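Local coordinates for phage tail sheath protein (Desulfitobacterium hafniense, PDB 3HXL) that probably builds the contractile sheath around the tail tube of a myovirus-type phage or a related phage-tail-like particle, at residues D326-T331 and Q340-R345; A211-F216 and V234-P239. All coordinates share one frame; numbering follows the deposited sequence.

Overall arrangement
Interaction 2 closes along the chain before interaction 1 opens. Residues 211-216 and 234-239 pair a helix with the following strand inside a beta-alpha-beta unit of the subtilisin-like region. Residues 326-331 and 340-345 join the loop after strand 320-323 to the start of helix 344-364, in the C-terminal part of the sheath protein. The two contacts lie about 16 Å apart, centre to centre, and touch at one place. There Thr329 CB is 3.9 Å from Pro239 O, which is plain packing. Strand 246-255 connects them too: it pairs with strand 232-236 of interaction 2, and its Ile247 touches Asn328 and Asn344 of interaction 1.

Interaction 1: D326-T331 and Q340-R345; sequences DINTLT and QFAKNR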
# COMPACT_ATOMS: atom_id res chain seq x y z
N ASP A 326 1.02 -9.60 -16.83
CA ASP A 326 0.56 -8.59 -15.87
C ASP A 326 -0.95 -8.42 -16.08
O ASP A 326 -1.39 -7.47 -16.73
CB ASP A 326 1.31 -7.28 -16.14
CG ASP A 326 0.98 -6.18 -15.14
OD1 ASP A 326 0.33 -6.46 -14.11
OD2 ASP A 326 1.38 -5.02 -15.41
N ILE A 327 -1.72 -9.35 -15.54
CA ILE A 327 -3.17 -9.32 -15.70
C ILE A 327 -3.94 -9.38 -14.39
O ILE A 327 -3.40 -9.81 -13.36
CB ILE A 327 -3.66 -10.50 -16.58
CG1 ILE A 327 -3.25 -11.83 -15.93
CG2 ILE A 327 -3.11 -10.38 -17.98
CD1 ILE A 327 -3.87 -13.06 -16.59
N ASN A 328 -5.19 -8.94 -14.45
CA ASN A 328 -6.07 -8.98 -13.28
C ASN A 328 -7.03 -10.16 -13.48
O ASN A 328 -6.91 -10.89 -14.46
CB ASN A 328 -6.82 -7.64 -13.11
CG ASN A 328 -7.58 -7.23 -14.36
OD1 ASN A 328 -8.50 -7.92 -14.81
ND2 ASN A 328 -7.20 -6.08 -14.92
N THR A 329 -7.96 -10.35 -12.55
CA THR A 329 -8.88 -11.48 -12.62
C THR A 329 -10.03 -11.44 -13.62
O THR A 329 -10.77 -12.42 -13.74
CB THR A 329 -9.51 -11.76 -11.26
OG1 THR A 329 -10.30 -10.63 -10.87
CG2 THR A 329 -8.45 -12.01 -10.21
N LEU A 330 -10.21 -10.33 -14.32
CA LEU A 330 -11.32 -10.26 -15.27
C LEU A 330 -11.21 -11.27 -16.40
O LEU A 330 -10.26 -11.24 -17.18
CB LEU A 330 -11.42 -8.85 -15.87
CG LEU A 330 -12.55 -8.70 -16.90
CD1 LEU A 330 -13.91 -8.84 -16.20
CD2 LEU A 330 -12.45 -7.33 -17.56
N THR A 331 -12.19 -12.17 -16.48
CA THR A 331 -12.22 -13.18 -17.54
C THR A 331 -13.54 -13.20 -18.31
O THR A 331 -13.58 -13.68 -19.44
CB THR A 331 -11.98 -14.62 -17.01
OG1 THR A 331 -12.98 -14.95 -16.04
CG2 THR A 331 -10.60 -14.74 -16.39
N GLN A 340 -8.99 -6.34 -23.24
CA GLN A 340 -8.01 -5.31 -22.92
C GLN A 340 -8.11 -4.90 -21.45
O GLN A 340 -7.10 -4.54 -20.83
CB GLN A 340 -8.18 -4.08 -23.82
CG GLN A 340 -9.58 -3.49 -23.85
CD GLN A 340 -10.46 -4.07 -24.96
OE1 GLN A 340 -10.54 -5.29 -25.13
NE2 GLN A 340 -11.11 -3.19 -25.71
N PHE A 341 -9.31 -4.96 -20.88
CA PHE A 341 -9.49 -4.60 -19.48
C PHE A 341 -8.81 -5.54 -18.49
O PHE A 341 -8.69 -5.23 -17.30
CB PHE A 341 -10.99 -4.49 -19.14
CG PHE A 341 -11.64 -3.24 -19.67
CD1 PHE A 341 -12.09 -3.17 -20.98
CD2 PHE A 341 -11.77 -2.11 -18.86
CE1 PHE A 341 -12.65 -2.00 -21.49
CE2 PHE A 341 -12.33 -0.94 -19.36
CZ PHE A 341 -12.78 -0.88 -20.67
N ALA A 342 -8.35 -6.69 -18.97
CA ALA A 342 -7.67 -7.65 -18.12
C ALA A 342 -6.20 -7.29 -17.91
O ALA A 342 -5.54 -7.82 -17.02
CB ALA A 342 -7.77 -9.05 -18.72
N LYS A 343 -5.70 -6.38 -18.74
CA LYS A 343 -4.30 -5.94 -18.66
C LYS A 343 -4.17 -4.81 -17.65
O LYS A 343 -4.83 -3.78 -17.77
CB LYS A 343 -3.82 -5.49 -20.04
CG LYS A 343 -3.90 -6.60 -21.10
CD LYS A 343 -3.49 -6.12 -22.49
CE LYS A 343 -3.64 -7.25 -23.52
NZ LYS A 343 -3.28 -6.81 -24.91
N ASN A 344 -3.30 -5.00 -16.67
CA ASN A 344 -3.14 -3.98 -15.63
C ASN A 344 -2.63 -2.63 -16.12
O ASN A 344 -2.97 -1.60 -15.54
CB ASN A 344 -2.30 -4.54 -14.49
CG ASN A 344 -3.05 -5.59 -13.71
OD1 ASN A 344 -4.23 -5.40 -13.40
ND2 ASN A 344 -2.39 -6.71 -13.39
N ARG A 345 -1.85 -2.63 -17.20
CA ARG A 345 -1.37 -1.35 -17.73
C ARG A 345 -2.57 -0.60 -18.32
O ARG A 345 -2.64 0.62 -18.23
CB ARG A 345 -0.31 -1.55 -18.82
CG ARG A 345 -0.02 -0.25 -19.57
CD ARG A 345 1.29 -0.31 -20.35
NE ARG A 345 1.36 -1.47 -21.22
CZ ARG A 345 2.39 -1.74 -22.02
NH1 ARG A 345 3.44 -0.92 -22.05
NH2 ARG A 345 2.37 -2.84 -22.77
O HOH W 1 -0.29 -4.80 -18.09
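Two asparagines, Asn328 and Asn344, bind across this contact with both their backbone and their side-chain amides, although the backbones share just a single beta bridge, Ile327 with Lys343. Asn328 N donates to Ala342 O at 2.8 Å. Asn328 ND2 reaches Phe341 O at 2.9 Å. This second bond is nearly straight (175°), lies in the amide plane of Asn328 and uses a lone pair of the carbonyl. With CG between the backbone N and the carbonyl carbon (chi1 54°), the Asn328 amide carbon lies 3.4 Å from Ala342 O. OD1 of the same amide accepts from Leu330 N at 3.0 Å, closing an Asx turn. Both ends of the amide are therefore bonded, which fixes its rotation.

Asn344 lies in the first turn of helix 344-364, just after the N-cap residue Lys343. Its N donates to Asp326 O, and its ND2 meets Asp326 OD1 at 2.8 Å. ND2 comes from above the carboxylate plane, 43° out of it, while OD1 of Asp326 lies close to the amide plane of Asn344. Asn344 OD1 takes a weak bond from Asn328 ND2 and another bond from Gln232. A water links Asp326 O to Arg345 N, which donates to it at 2.8 Å. Asp326 OD2, the other carboxylate oxygen, accepts from Leu283 N and forms a salt bridge with Arg348.

Apolar contact is slight: Leu330 CD2 packs on Phe341 CB at 3.6 Å, the two side chains lying side by side. The contact joins the loop after strand 320-323 to the start of helix 344-364. Asp326 sits by the N-terminus of helix 344-364, where the helix dipole and Arg348 would be expected to favour its ionised form.

Interaction 2: A211-F216 and V234-P239; sequences ALKATF and VLENYP
Helix 210-227 packs on strand 232-236, the strand that follows it in a beta-alpha-beta unit of the subtilisin-like region. The two short segments run nearly antiparallel (158°), their axes 9.4 Å apart. Lys213 carries most of the contact. Its chain is extended beyond CG and crosses the Tyr238 ring obliquely. Lys213 CB lies over the centre of one ring face, a CH-pi contact 3.7 Å from the centroid. Further out, CD passes Tyr238 CD2 at 3.6 Å.

The ammonium then reaches the end of the strand. NZ donates to Glu236 O at 2.6 Å and forms a salt bridge with Glu236 OE2 at 2.9 Å. OE2 is met on its anti side, 33° out of the carboxylate plane. The Glu236 chain bends at chi2 (-101°), which turns CD, the carboxylate carbon, out of an extended line. Glu236 OE1 accepts from Asn237 ND2, which also donates to Lys250 O.

On the helix, Ala214 CB meets Tyr238 OH at 3.4 Å. Leu235 CD1 packs against Lys213 CB, and Leu235 CD2 against Phe216 CB at 4.0 Å. Lys213 is buried. Its ammonium is met by the Glu236 carboxylate and Glu236 O, and more weakly by Asn237 O, with Asp210 a distant, weak ion-pair partner. This pairing probably favours the charged forms of both Lys213 and Glu236.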
# COMPACT_ATOMS: atom_id res chain seq x y z
N ALA A 211 -13.07 -15.61 3.03
CA ALA A 211 -14.10 -14.64 3.39
C ALA A 211 -13.58 -13.22 3.22
O ALA A 211 -14.29 -12.34 2.74
CB ALA A 211 -14.56 -14.87 4.83
N LEU A 212 -12.33 -13.00 3.64
CA LEU A 212 -11.72 -11.68 3.52
C LEU A 212 -11.53 -11.30 2.06
O LEU A 212 -11.72 -10.14 1.68
CB LEU A 212 -10.37 -11.64 4.24
CG LEU A 212 -10.42 -11.58 5.76
CD1 LEU A 212 -9.01 -11.61 6.33
CD2 LEU A 212 -11.14 -10.31 6.18
N LYS A 213 -11.15 -12.27 1.25
CA LYS A 213 -10.93 -12.03 -0.17
C LYS A 213 -12.22 -11.54 -0.82
O LYS A 213 -12.20 -10.63 -1.66
CB LYS A 213 -10.45 -13.30 -0.87
CG LYS A 213 -9.11 -13.82 -0.38
CD LYS A 213 -8.75 -15.11 -1.10
CE LYS A 213 -7.64 -15.87 -0.40
NZ LYS A 213 -7.34 -17.15 -1.11
N ALA A 214 -13.35 -12.13 -0.44
CA ALA A 214 -14.63 -11.74 -1.01
C ALA A 214 -14.96 -10.32 -0.61
O ALA A 214 -15.42 -9.52 -1.42
CB ALA A 214 -15.73 -12.70 -0.54
N THR A 215 -14.72 -9.99 0.66
CA THR A 215 -14.98 -8.66 1.16
C THR A 215 -14.10 -7.62 0.45
O THR A 215 -14.59 -6.57 0.05
CB THR A 215 -14.74 -8.59 2.69
OG1 THR A 215 -15.75 -9.36 3.36
CG2 THR A 215 -14.81 -7.15 3.18
N PHE A 216 -12.82 -7.93 0.29
CA PHE A 216 -11.93 -6.99 -0.39
C PHE A 216 -12.35 -6.82 -1.85
O PHE A 216 -12.24 -5.73 -2.40
CB PHE A 216 -10.47 -7.46 -0.30
CG PHE A 216 -9.79 -7.05 0.98
CD1 PHE A 216 -8.55 -6.40 0.95
CD2 PHE A 216 -10.40 -7.27 2.22
CE1 PHE A 216 -7.92 -6.00 2.13
CE2 PHE A 216 -9.78 -6.87 3.40
CZ PHE A 216 -8.54 -6.22 3.36
N VAL A 234 -4.94 -6.64 -4.36
CA VAL A 234 -4.15 -7.79 -4.77
C VAL A 234 -4.34 -8.91 -3.75
O VAL A 234 -3.94 -8.78 -2.59
CB VAL A 234 -2.65 -7.44 -4.85
CG1 VAL A 234 -1.85 -8.67 -5.29
CG2 VAL A 234 -2.45 -6.29 -5.84
N LEU A 235 -4.95 -9.99 -4.20
CA LEU A 235 -5.24 -11.14 -3.36
C LEU A 235 -4.46 -12.36 -3.78
O LEU A 235 -3.80 -12.37 -4.83
CB LEU A 235 -6.73 -11.47 -3.41
CG LEU A 235 -7.70 -10.30 -3.29
CD1 LEU A 235 -9.13 -10.81 -3.45
CD2 LEU A 235 -7.52 -9.62 -1.95
N GLU A 236 -4.55 -13.40 -2.95
CA GLU A 236 -3.89 -14.68 -3.17
C GLU A 236 -4.90 -15.73 -3.62
O GLU A 236 -5.90 -15.95 -2.94
CB GLU A 236 -3.26 -15.17 -1.85
CG GLU A 236 -2.58 -16.52 -1.95
CD GLU A 236 -3.41 -17.68 -1.40
OE1 GLU A 236 -2.93 -18.81 -1.54
OE2 GLU A 236 -4.51 -17.49 -0.82
N ASN A 237 -4.63 -16.38 -4.74
CA ASN A 237 -5.49 -17.43 -5.26
C ASN A 237 -7.00 -17.17 -5.13
O ASN A 237 -7.70 -17.86 -4.38
CB ASN A 237 -5.13 -18.76 -4.58
CG ASN A 237 -3.83 -19.33 -5.11
OD1 ASN A 237 -3.79 -19.91 -6.19
ND2 ASN A 237 -2.75 -19.15 -4.35
N TYR A 238 -7.49 -16.17 -5.85
CA TYR A 238 -8.91 -15.85 -5.83
C TYR A 238 -9.37 -15.36 -7.19
O TYR A 238 -9.93 -14.26 -7.31
CB TYR A 238 -9.20 -14.80 -4.76
CG TYR A 238 -10.65 -14.78 -4.33
CD1 TYR A 238 -11.49 -13.71 -4.66
CD2 TYR A 238 -11.19 -15.83 -3.59
CE1 TYR A 238 -12.83 -13.68 -4.26
CE2 TYR A 238 -12.52 -15.82 -3.18
CZ TYR A 238 -13.33 -14.74 -3.52
OH TYR A 238 -14.64 -14.73 -3.09
N PRO A 239 -9.14 -16.16 -8.23
CA PRO A 239 -9.56 -15.76 -9.58
C PRO A 239 -11.08 -15.64 -9.68
O PRO A 239 -11.61 -15.04 -10.62
CB PRO A 239 -9.00 -16.87 -10.45
CG PRO A 239 -9.03 -18.06 -9.55
CD PRO A 239 -8.51 -17.49 -8.25